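Local structure of ethyl acetate hydrolase (Pseudomonas veronii, 5EFZ) at residues A[142-148]-A[167-172]; A[296-300]-A[351-355]; A[195-201]-A[263-267]. The protein hydrolyses ethyl acetate to ethanol and acetate, a step in the bacterial breakdown of short-chain methyl ketones such as 2-butanone. All coordinates share one frame; numbering follows the deposited sequence.

Overall arrangement
From the N terminus, contact 1 comes first: residues 142-148 and 167-172 are brought side by side by the beta-alpha-beta unit of strand 146-150, helix 152-163 and strand 170-174, closing a loop of 18 residues that carries the probable nucleophile elbow. The chain then runs into helix 182-196, whose end meets the start of helix 263-274 in contact 3, closing a longer, mostly helical loop. Contact 2 closes last, setting strand 296-300 against helix 342-356. The three follow in series and none nests in or crosses another. Contacts 1 and 2 touch through neighbouring strands of the central sheet; contact 3 lies on the opposite side of the chain's centre, about 36 Å from contact 1 between centres.

Contact 1 (A[142-148]-A[167-172])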
loop_
_atom_site.group_PDB
_atom_site.type_symbol
_atom_site.label_atom_id
_atom_site.label_comp_id
_atom_site.label_asym_id
_atom_site.label_seq_id
_atom_site.Cartn_x
_atom_site.Cartn_y
_atom_site.Cartn_z
ATOM N N GLU A 142 25.733 -31.518 -7.412
ATOM C CA GLU A 142 24.717 -32.159 -8.228
ATOM C C GLU A 142 23.329 -32.223 -7.567
ATOM O O GLU A 142 22.400 -32.768 -8.146
ATOM C CB GLU A 142 25.171 -33.573 -8.610
ATOM C CG GLU A 142 26.499 -33.626 -9.376
ATOM C CD GLU A 142 26.405 -33.023 -10.783
ATOM O OE1 GLU A 142 25.281 -32.704 -11.252
ATOM O OE2 GLU A 142 27.459 -32.888 -11.434
ATOM N N SER A 143 23.199 -31.677 -6.362
ATOM C CA SER A 143 21.906 -31.491 -5.717
ATOM C C SER A 143 22.085 -30.476 -4.592
ATOM O O SER A 143 23.207 -30.198 -4.181
ATOM C CB SER A 143 21.317 -32.823 -5.172
ATOM O OG SER A 143 22.083 -33.323 -4.095
ATOM N N LEU A 144 20.974 -29.907 -4.117
ATOM C CA LEU A 144 20.971 -28.927 -3.014
ATOM C C LEU A 144 20.200 -29.434 -1.780
ATOM O O LEU A 144 19.049 -29.883 -1.904
ATOM C CB LEU A 144 20.367 -27.613 -3.489
ATOM C CG LEU A 144 21.237 -26.921 -4.554
ATOM C CD1 LEU A 144 20.430 -25.870 -5.346
ATOM C CD2 LEU A 144 22.463 -26.299 -3.878
ATOM N N ALA A 145 20.831 -29.350 -0.600
ATOM C CA ALA A 145 20.138 -29.669 0.654
ATOM C C ALA A 145 18.959 -28.736 0.884
ATOM O O ALA A 145 17.975 -29.146 1.487
ATOM C CB ALA A 145 21.096 -29.608 1.851
ATOM N N LEU A 146 19.055 -27.486 0.409
ATOM C CA LEU A 146 18.016 -26.472 0.629
ATOM C C LEU A 146 18.250 -25.340 -0.351
ATOM O O LEU A 146 19.407 -24.989 -0.597
ATOM C CB LEU A 146 18.062 -25.928 2.075
ATOM C CG LEU A 146 17.174 -24.711 2.377
ATOM C CD1 LEU A 146 15.684 -25.170 2.289
ATOM C CD2 LEU A 146 17.473 -24.204 3.794
ATOM N N VAL A 147 17.169 -24.849 -0.965
ATOM C CA VAL A 147 17.157 -23.553 -1.615
ATOM C C VAL A 147 16.267 -22.644 -0.755
ATOM O O VAL A 147 15.146 -23.010 -0.418
ATOM C CB VAL A 147 16.633 -23.626 -3.038
ATOM C CG1 VAL A 147 16.670 -22.226 -3.664
ATOM C CG2 VAL A 147 17.522 -24.595 -3.888
ATOM N N VAL A 148 16.783 -21.494 -0.351
ATOM C CA VAL A 148 16.000 -20.591 0.497
ATOM C C VAL A 148 16.246 -19.143 0.096
ATOM O O VAL A 148 17.393 -18.722 -0.102
ATOM C CB VAL A 148 16.328 -20.798 2.023
ATOM C CG1 VAL A 148 17.862 -20.695 2.303
ATOM C CG2 VAL A 148 15.493 -19.818 2.929
ATOM N N PHE A 167 16.847 -31.896 -8.260
ATOM C CA PHE A 167 18.041 -31.220 -7.787
ATOM C C PHE A 167 17.796 -30.583 -6.406
ATOM O O PHE A 167 18.708 -30.486 -5.584
ATOM C CB PHE A 167 18.433 -30.147 -8.820
ATOM C CG PHE A 167 19.893 -29.751 -8.811
ATOM C CD1 PHE A 167 20.367 -28.782 -7.925
ATOM C CD2 PHE A 167 20.774 -30.305 -9.730
ATOM C CE1 PHE A 167 21.732 -28.373 -7.960
ATOM C CE2 PHE A 167 22.124 -29.921 -9.769
ATOM C CZ PHE A 167 22.600 -28.951 -8.880
ATOM N N VAL A 168 16.562 -30.131 -6.167
ATOM C CA VAL A 168 16.244 -29.361 -4.972
ATOM C C VAL A 168 15.612 -30.296 -3.937
ATOM O O VAL A 168 14.482 -30.760 -4.121
ATOM C CB VAL A 168 15.300 -28.167 -5.323
ATOM C CG1 VAL A 168 14.972 -27.311 -4.083
ATOM C CG2 VAL A 168 15.932 -27.304 -6.455
ATOM N N LYS A 169 16.348 -30.601 -2.869
ATOM C CA LYS A 169 15.813 -31.556 -1.882
ATOM C C LYS A 169 14.807 -30.888 -0.937
ATOM O O LYS A 169 13.885 -31.565 -0.443
ATOM C CB LYS A 169 16.945 -32.206 -1.076
ATOM C CG LYS A 169 17.981 -32.956 -1.936
ATOM C CD LYS A 169 17.267 -33.939 -2.879
ATOM C CE LYS A 169 18.262 -34.748 -3.696
ATOM N NZ LYS A 169 17.613 -35.708 -4.651
ATOM N N ARG A 170 15.012 -29.600 -0.668
ATOM C CA ARG A 170 14.165 -28.832 0.265
ATOM C C ARG A 170 14.102 -27.424 -0.255
ATOM O O ARG A 170 15.088 -26.955 -0.791
ATOM C CB ARG A 170 14.742 -28.815 1.684
ATOM C CG ARG A 170 14.931 -30.199 2.299
ATOM C CD ARG A 170 15.655 -30.067 3.637
ATOM N NE ARG A 170 15.957 -31.391 4.187
ATOM C CZ ARG A 170 17.015 -32.122 3.844
ATOM N NH1 ARG A 170 17.883 -31.673 2.936
ATOM N NH2 ARG A 170 17.188 -33.322 4.395
ATOM N N ALA A 171 12.960 -26.754 -0.075
ATOM C CA ALA A 171 12.790 -25.391 -0.537
ATOM C C ALA A 171 12.089 -24.598 0.554
ATOM O O ALA A 171 11.133 -25.075 1.177
ATOM C CB ALA A 171 11.983 -25.347 -1.858
ATOM N N ALA A 172 12.586 -23.401 0.806
ATOM C CA ALA A 172 11.937 -22.494 1.735
ATOM C C ALA A 172 11.711 -21.165 1.031
ATOM O O ALA A 172 12.663 -20.410 0.718
ATOM C CB ALA A 172 12.766 -22.313 3.023
#
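Ser143 lays its CA over the middle of one face of the Phe167 ring, 3.9 Å from the ring centroid, a CH-pi contact extended toward the rim by the peptide of Glu142. Leu144 meets the same ring at its edge, CG to CE1 of Phe167 at 3.7 Å. The ring reaches this place because CG of Phe167 stands anti to the backbone N (chi1 -156°). Beside it the backbones are bonded both ways: Leu144 N gives to Phe167 O at 2.8 Å, and Lys169 N gives to Leu144 O at 3.0 Å. Arg170 runs its extended chain alongside Ala145 O, and NH1 bonds a lone pair of that oxygen at 2.9 Å, with the acceptor almost exactly in the guanidinium plane.

From here the segments become neighbouring parallel strands, the two outer arms of a beta-alpha-beta crossover in the alpha/beta-hydrolase sheet. Val147 bonds twice to the same neighbouring strand, through its N to Arg170 O and through its O to Ala172 N, the latter at 2.9 Å. Val147 CG2 packs on Val168 CG1 on the sheet face covered by helix 152-163, whereas Val148 CG2 lies 3.7 Å from Ala172 CB on the face that meets helix 342-356.

Further out, Trp160 and His132 meet the Phe167 ring, and Arg170 NE and NH2 both have partners beyond the two segments, Ser358 O taking the bond from NH2. Strand 61-65 flanks Leu146 and Val148, and past Val148 the strand runs into the GxSxG turn bearing Ser151, the inferred nucleophile.

Contact 2 (A[296-300]-A[351-355]); sequences KTYVM and HLAEL
Strand 296-300 and helix segment 351-355 run almost antiparallel, their axes 168° apart in direction and 9.9 Å apart at closest approach, so the gap is filled mainly by side chains. Tyr298 and Leu355 carry most of the contact. Leu355 lies over one face of the phenol: its CD1 sits 4.0 Å from the centroid of the Tyr298 ring in a CH-pi contact, and its CB comes within 3.6 Å of CE2 of Tyr298. A fully extended first torsion (chi1 -179°) carries the leucine's branch over that face, CD2 nearest the ring's CG and CD1 above the side away from CE2. The same CD1 also rests on Lys296 CG, 3.6 Å away, where the lysine's aliphatic part passes before its NZ leaves to bond Asn322 O.

At the ring's edge lies His351 O, 3.2 Å from CE2 of Tyr298; this carbonyl is already engaged in the helix by Leu355 N. The phenol oxygen reaches the stem of Glu354, OH to CG at 3.4 Å, with ring and carboxylate planes at right angles. Two residues on from Tyr298, Met300 turns at its last torsion (chi3 67°) and sets CE obliquely against the ring of His351, one helical turn before Leu355, 3.2 Å from CD2. Cutting Tyr298 back to an alanine would probably leave Leu355 without the ring face it packs on and open a gap between strand and helix.

Arg326 ties down the helix's polar side, pairing with the Glu354 carboxylate and bonding His351 ND1, while Leu328 touches both Met300 and His351. Beside strand 296-300 in the sheet, strand 170-174 bonds to Lys296 and Tyr298, and its Arg170 and Ala172 touch Leu355, so helix 342-356 packs across both neighbouring strands of the hydrolase sheet.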
loop_
_atom_site.group_PDB
_atom_site.type_symbol
_atom_site.label_atom_id
_atom_site.label_comp_id
_atom_site.label_asym_id
_atom_site.label_seq_id
_atom_site.Cartn_x
_atom_site.Cartn_y
_atom_site.Cartn_z
ATOM N N LYS A 296 10.856 -31.057 -0.436
ATOM C CA LYS A 296 10.115 -30.746 0.796
ATOM C C LYS A 296 10.077 -29.254 0.942
ATOM O O LYS A 296 11.126 -28.603 1.099
ATOM C CB LYS A 296 10.774 -31.407 2.022
ATOM C CG LYS A 296 10.025 -31.203 3.366
ATOM C CD LYS A 296 8.652 -31.857 3.318
ATOM C CE LYS A 296 7.807 -31.554 4.571
ATOM N NZ LYS A 296 6.399 -32.087 4.469
ATOM N N THR A 297 8.878 -28.670 0.885
ATOM C CA THR A 297 8.774 -27.214 0.768
ATOM C C THR A 297 7.992 -26.533 1.902
ATOM O O THR A 297 6.881 -26.953 2.224
ATOM C CB THR A 297 8.086 -26.838 -0.576
ATOM O OG1 THR A 297 8.791 -27.460 -1.653
ATOM C CG2 THR A 297 8.060 -25.329 -0.783
ATOM N N TYR A 298 8.596 -25.508 2.505
ATOM C CA TYR A 298 7.917 -24.619 3.463
ATOM C C TYR A 298 7.573 -23.297 2.768
ATOM O O TYR A 298 8.454 -22.623 2.201
ATOM C CB TYR A 298 8.806 -24.322 4.691
ATOM C CG TYR A 298 8.917 -25.435 5.709
ATOM C CD1 TYR A 298 8.363 -26.687 5.474
ATOM C CD2 TYR A 298 9.603 -25.234 6.902
ATOM C CE1 TYR A 298 8.491 -27.720 6.416
ATOM C CE2 TYR A 298 9.734 -26.255 7.849
ATOM C CZ TYR A 298 9.178 -27.477 7.596
ATOM O OH TYR A 298 9.309 -28.472 8.526
ATOM N N VAL A 299 6.288 -22.940 2.799
ATOM C CA VAL A 299 5.805 -21.685 2.238
ATOM C C VAL A 299 5.592 -20.747 3.420
ATOM O O VAL A 299 4.800 -21.061 4.328
ATOM C CB VAL A 299 4.481 -21.882 1.460
ATOM C CG1 VAL A 299 3.950 -20.517 0.923
ATOM C CG2 VAL A 299 4.650 -22.923 0.332
ATOM N N MET A 300 6.349 -19.658 3.444
ATOM C CA MET A 300 6.447 -18.824 4.649
ATOM C C MET A 300 6.232 -17.344 4.354
ATOM O O MET A 300 7.171 -16.559 4.345
ATOM C CB MET A 300 7.822 -19.058 5.333
ATOM C CG MET A 300 8.043 -20.572 5.674
ATOM S SD MET A 300 9.611 -20.849 6.520
ATOM C CE MET A 300 9.322 -20.040 8.041
ATOM N N HIS A 351 11.869 -22.922 12.101
ATOM C CA HIS A 351 11.260 -23.597 10.948
ATOM C C HIS A 351 12.349 -24.182 10.030
ATOM O O HIS A 351 12.264 -25.329 9.581
ATOM C CB HIS A 351 10.373 -22.644 10.127
ATOM C CG HIS A 351 9.124 -22.212 10.822
ATOM N ND1 HIS A 351 8.221 -23.100 11.382
ATOM C CD2 HIS A 351 8.603 -20.982 11.048
ATOM C CE1 HIS A 351 7.216 -22.437 11.913
ATOM N NE2 HIS A 351 7.424 -21.138 11.720
ATOM N N LEU A 352 13.367 -23.388 9.737
ATOM C CA LEU A 352 14.429 -23.869 8.848
ATOM C C LEU A 352 15.192 -25.064 9.435
ATOM O O LEU A 352 15.590 -25.971 8.699
ATOM C CB LEU A 352 15.418 -22.761 8.534
ATOM C CG LEU A 352 14.939 -21.640 7.597
ATOM C CD1 LEU A 352 16.094 -20.653 7.379
ATOM C CD2 LEU A 352 14.387 -22.172 6.268
ATOM N N ALA A 353 15.415 -25.062 10.746
ATOM C CA ALA A 353 16.115 -26.180 11.367
ATOM C C ALA A 353 15.247 -27.442 11.254
ATOM O O ALA A 353 15.747 -28.550 11.029
ATOM C CB ALA A 353 16.458 -25.859 12.838
ATOM N N GLU A 354 13.940 -27.268 11.363
ATOM C CA GLU A 354 13.025 -28.399 11.284
ATOM C C GLU A 354 13.021 -28.926 9.858
ATOM O O GLU A 354 13.059 -30.124 9.628
ATOM C CB GLU A 354 11.617 -27.999 11.718
ATOM C CG GLU A 354 10.620 -29.139 11.609
ATOM C CD GLU A 354 9.271 -28.810 12.214
ATOM O OE1 GLU A 354 9.144 -27.777 12.908
ATOM O OE2 GLU A 354 8.332 -29.598 11.988
ATOM N N LEU A 355 13.026 -28.010 8.895
ATOM C CA LEU A 355 13.066 -28.388 7.478
ATOM C C LEU A 355 14.319 -29.169 7.151
ATOM O O LEU A 355 14.269 -30.199 6.462
ATOM C CB LEU A 355 12.986 -27.133 6.592
ATOM C CG LEU A 355 12.996 -27.369 5.079
ATOM C CD1 LEU A 355 11.910 -28.371 4.687
ATOM C CD2 LEU A 355 12.722 -26.002 4.391
#

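Contact 3 (A[195-201]-A[263-267]); sequences ITTDPAF and PNNLL. With EDO (1,2-ethanediol), chain J; EDO (1,2-ethanediol), chain L.
The end of helix 182-196 and the short 3-10 turn after it pack on the first turn of helix 263-274, in the helical region inserted between strands 170-174 and 296-300 of the hydrolase fold. The touch is mostly apolar. Phe201 and Leu267 approach from opposite directions, CZ of the ring meeting CD1 of the leucine at 3.4 Å. A near-trans chi1 (177°) stretches the phenylalanine out to this point. Leu267 CD1 comes in obliquely; Pro263 CB, by contrast, lies at the ring's edge, 4.0 Å from CE1 of Phe201, while the Asn264 amide, turned 72° from the ring plane, brings OD1 to 3.7 Å from that same CE1.

Ile195 uses both its branches: CG2 touches Pro263 CB at 4.0 Å, and CD1 reaches across to the methyl CD1 of Leu266 at 4.1 Å. Thr196 adds its CG2, 3.8 Å from Leu267 CD1, so this one leucine methyl touches both the threonine and the phenylalanine.

The turn that places Phe201 is shaped by Asp198: its OD1 accepts from Ala200 N in an Asx turn, and its backbone O from Phe201 N. A 1,2-ethanediol, probably from the crystallisation liquor, sits by this turn with its O1 within 2.6 Å of both Thr196 O and Asp198 O, and a second one bonds Asn264 O.

Asp198 OD2 bonds Gly215 N at the start of helix 213-227, which also touches Ile195 and Leu266, while Asn264 ND2 bonds Gly204 O. Thr197 packs on Arg218 of the second subunit, placing this corner of the helical region beside the dimer partner.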
loop_
_atom_site.group_PDB
_atom_site.type_symbol
_atom_site.label_atom_id
_atom_site.label_comp_id
_atom_site.label_asym_id
_atom_site.label_seq_id
_atom_site.Cartn_x
_atom_site.Cartn_y
_atom_site.Cartn_z
ATOM N N ILE A 195 11.068 6.363 -10.482
ATOM C CA ILE A 195 12.383 6.601 -11.023
ATOM C C ILE A 195 12.318 7.174 -12.428
ATOM O O ILE A 195 12.965 8.184 -12.702
ATOM C CB ILE A 195 13.194 5.318 -11.047
ATOM C CG1 ILE A 195 13.532 4.929 -9.602
ATOM C CG2 ILE A 195 14.462 5.504 -11.877
ATOM C CD1 ILE A 195 14.165 3.534 -9.501
ATOM N N THR A 196 11.542 6.556 -13.322
ATOM C CA THR A 196 11.647 6.937 -14.740
ATOM C C THR A 196 11.016 8.287 -15.038
ATOM O O THR A 196 11.376 8.942 -16.041
ATOM C CB THR A 196 11.021 5.891 -15.684
ATOM O OG1 THR A 196 9.614 5.817 -15.452
ATOM C CG2 THR A 196 11.661 4.492 -15.494
ATOM N N THR A 197 10.115 8.748 -14.175
ATOM C CA THR A 197 9.541 10.082 -14.405
ATOM C C THR A 197 10.416 11.255 -13.911
ATOM O O THR A 197 10.083 12.419 -14.128
ATOM C CB THR A 197 8.169 10.222 -13.743
ATOM O OG1 THR A 197 8.300 9.978 -12.337
ATOM C CG2 THR A 197 7.195 9.221 -14.347
ATOM N N ASP A 198 11.502 10.954 -13.212
ATOM C CA ASP A 198 12.481 11.976 -12.847
ATOM C C ASP A 198 13.175 12.431 -14.128
ATOM O O ASP A 198 13.791 11.606 -14.810
ATOM C CB ASP A 198 13.484 11.377 -11.848
ATOM C CG ASP A 198 14.459 12.405 -11.286
ATOM O OD1 ASP A 198 14.531 13.528 -11.815
ATOM O OD2 ASP A 198 15.165 12.062 -10.310
ATOM N N PRO A 199 13.084 13.724 -14.486
ATOM C CA PRO A 199 13.748 14.089 -15.747
ATOM C C PRO A 199 15.255 13.801 -15.727
ATOM O O PRO A 199 15.878 13.576 -16.770
ATOM C CB PRO A 199 13.507 15.595 -15.858
ATOM C CG PRO A 199 12.367 15.899 -14.969
ATOM C CD PRO A 199 12.443 14.883 -13.837
ATOM N N ALA A 200 15.843 13.827 -14.538
ATOM C CA ALA A 200 17.275 13.558 -14.399
ATOM C C ALA A 200 17.638 12.119 -14.812
ATOM O O ALA A 200 18.796 11.823 -15.062
ATOM C CB ALA A 200 17.719 13.812 -12.965
ATOM N N PHE A 201 16.653 11.226 -14.852
ATOM C CA PHE A 201 16.887 9.844 -15.284
ATOM C C PHE A 201 17.424 9.794 -16.734
ATOM O O PHE A 201 18.252 8.921 -17.085
ATOM C CB PHE A 201 15.596 9.049 -15.155
ATOM C CG PHE A 201 15.704 7.632 -15.636
ATOM C CD1 PHE A 201 16.540 6.723 -15.000
ATOM C CD2 PHE A 201 14.969 7.216 -16.730
ATOM C CE1 PHE A 201 16.650 5.422 -15.454
ATOM C CE2 PHE A 201 15.049 5.905 -17.183
ATOM C CZ PHE A 201 15.901 5.006 -16.547
ATOM N N PRO A 263 19.977 3.490 -10.697
ATOM C CA PRO A 263 18.613 3.397 -11.243
ATOM C C PRO A 263 18.464 2.299 -12.314
ATOM O O PRO A 263 17.480 1.553 -12.248
ATOM C CB PRO A 263 18.385 4.796 -11.854
ATOM C CG PRO A 263 19.225 5.721 -11.021
ATOM C CD PRO A 263 20.457 4.887 -10.614
ATOM N N ASN A 264 19.415 2.172 -13.246
ATOM C CA ASN A 264 19.273 1.131 -14.272
ATOM C C ASN A 264 19.257 -0.267 -13.639
ATOM O O ASN A 264 18.444 -1.118 -14.023
ATOM C CB ASN A 264 20.377 1.209 -15.318
ATOM C CG ASN A 264 20.185 2.396 -16.262
ATOM O OD1 ASN A 264 19.049 2.805 -16.541
ATOM N ND2 ASN A 264 21.281 2.972 -16.702
ATOM N N ASN A 265 20.136 -0.521 -12.674
ATOM C CA ASN A 265 20.076 -1.837 -11.984
ATOM C C ASN A 265 18.740 -2.103 -11.255
ATOM O O ASN A 265 18.183 -3.226 -11.285
ATOM C CB ASN A 265 21.222 -1.972 -10.974
ATOM C CG ASN A 265 22.580 -2.057 -11.627
ATOM O OD1 ASN A 265 22.715 -2.272 -12.854
ATOM N ND2 ASN A 265 23.625 -1.850 -10.811
ATOM N N LEU A 266 18.205 -1.101 -10.573
ATOM C CA LEU A 266 16.919 -1.281 -9.910
ATOM C C LEU A 266 15.816 -1.626 -10.936
ATOM O O LEU A 266 14.951 -2.478 -10.668
ATOM C CB LEU A 266 16.529 -0.011 -9.114
ATOM C CG LEU A 266 17.458 0.302 -7.936
ATOM C CD1 LEU A 266 17.018 1.604 -7.246
ATOM C CD2 LEU A 266 17.429 -0.851 -6.924
ATOM N N LEU A 267 15.843 -0.976 -12.093
ATOM C CA LEU A 267 14.824 -1.236 -13.126
ATOM C C LEU A 267 14.979 -2.659 -13.692
ATOM O O LEU A 267 13.981 -3.329 -14.000
ATOM C CB LEU A 267 14.920 -0.198 -14.262
ATOM C CG LEU A 267 14.616 1.261 -13.863
ATOM C CD1 LEU A 267 14.639 2.146 -15.124
ATOM C CD2 LEU A 267 13.292 1.400 -13.156
HETATM C C1 EDO J . 12.855 11.350 -18.303
HETATM O O1 EDO J . 12.503 11.053 -16.948
HETATM C C2 EDO J . 13.945 10.405 -18.781
HETATM O O2 EDO J . 13.322 9.315 -19.467
HETATM C C1 EDO L . 18.684 -1.283 -17.816
HETATM O O1 EDO L . 17.495 -1.374 -16.989
HETATM C C2 EDO L . 18.476 -1.674 -19.289
HETATM O O2 EDO L . 17.305 -2.463 -19.582
#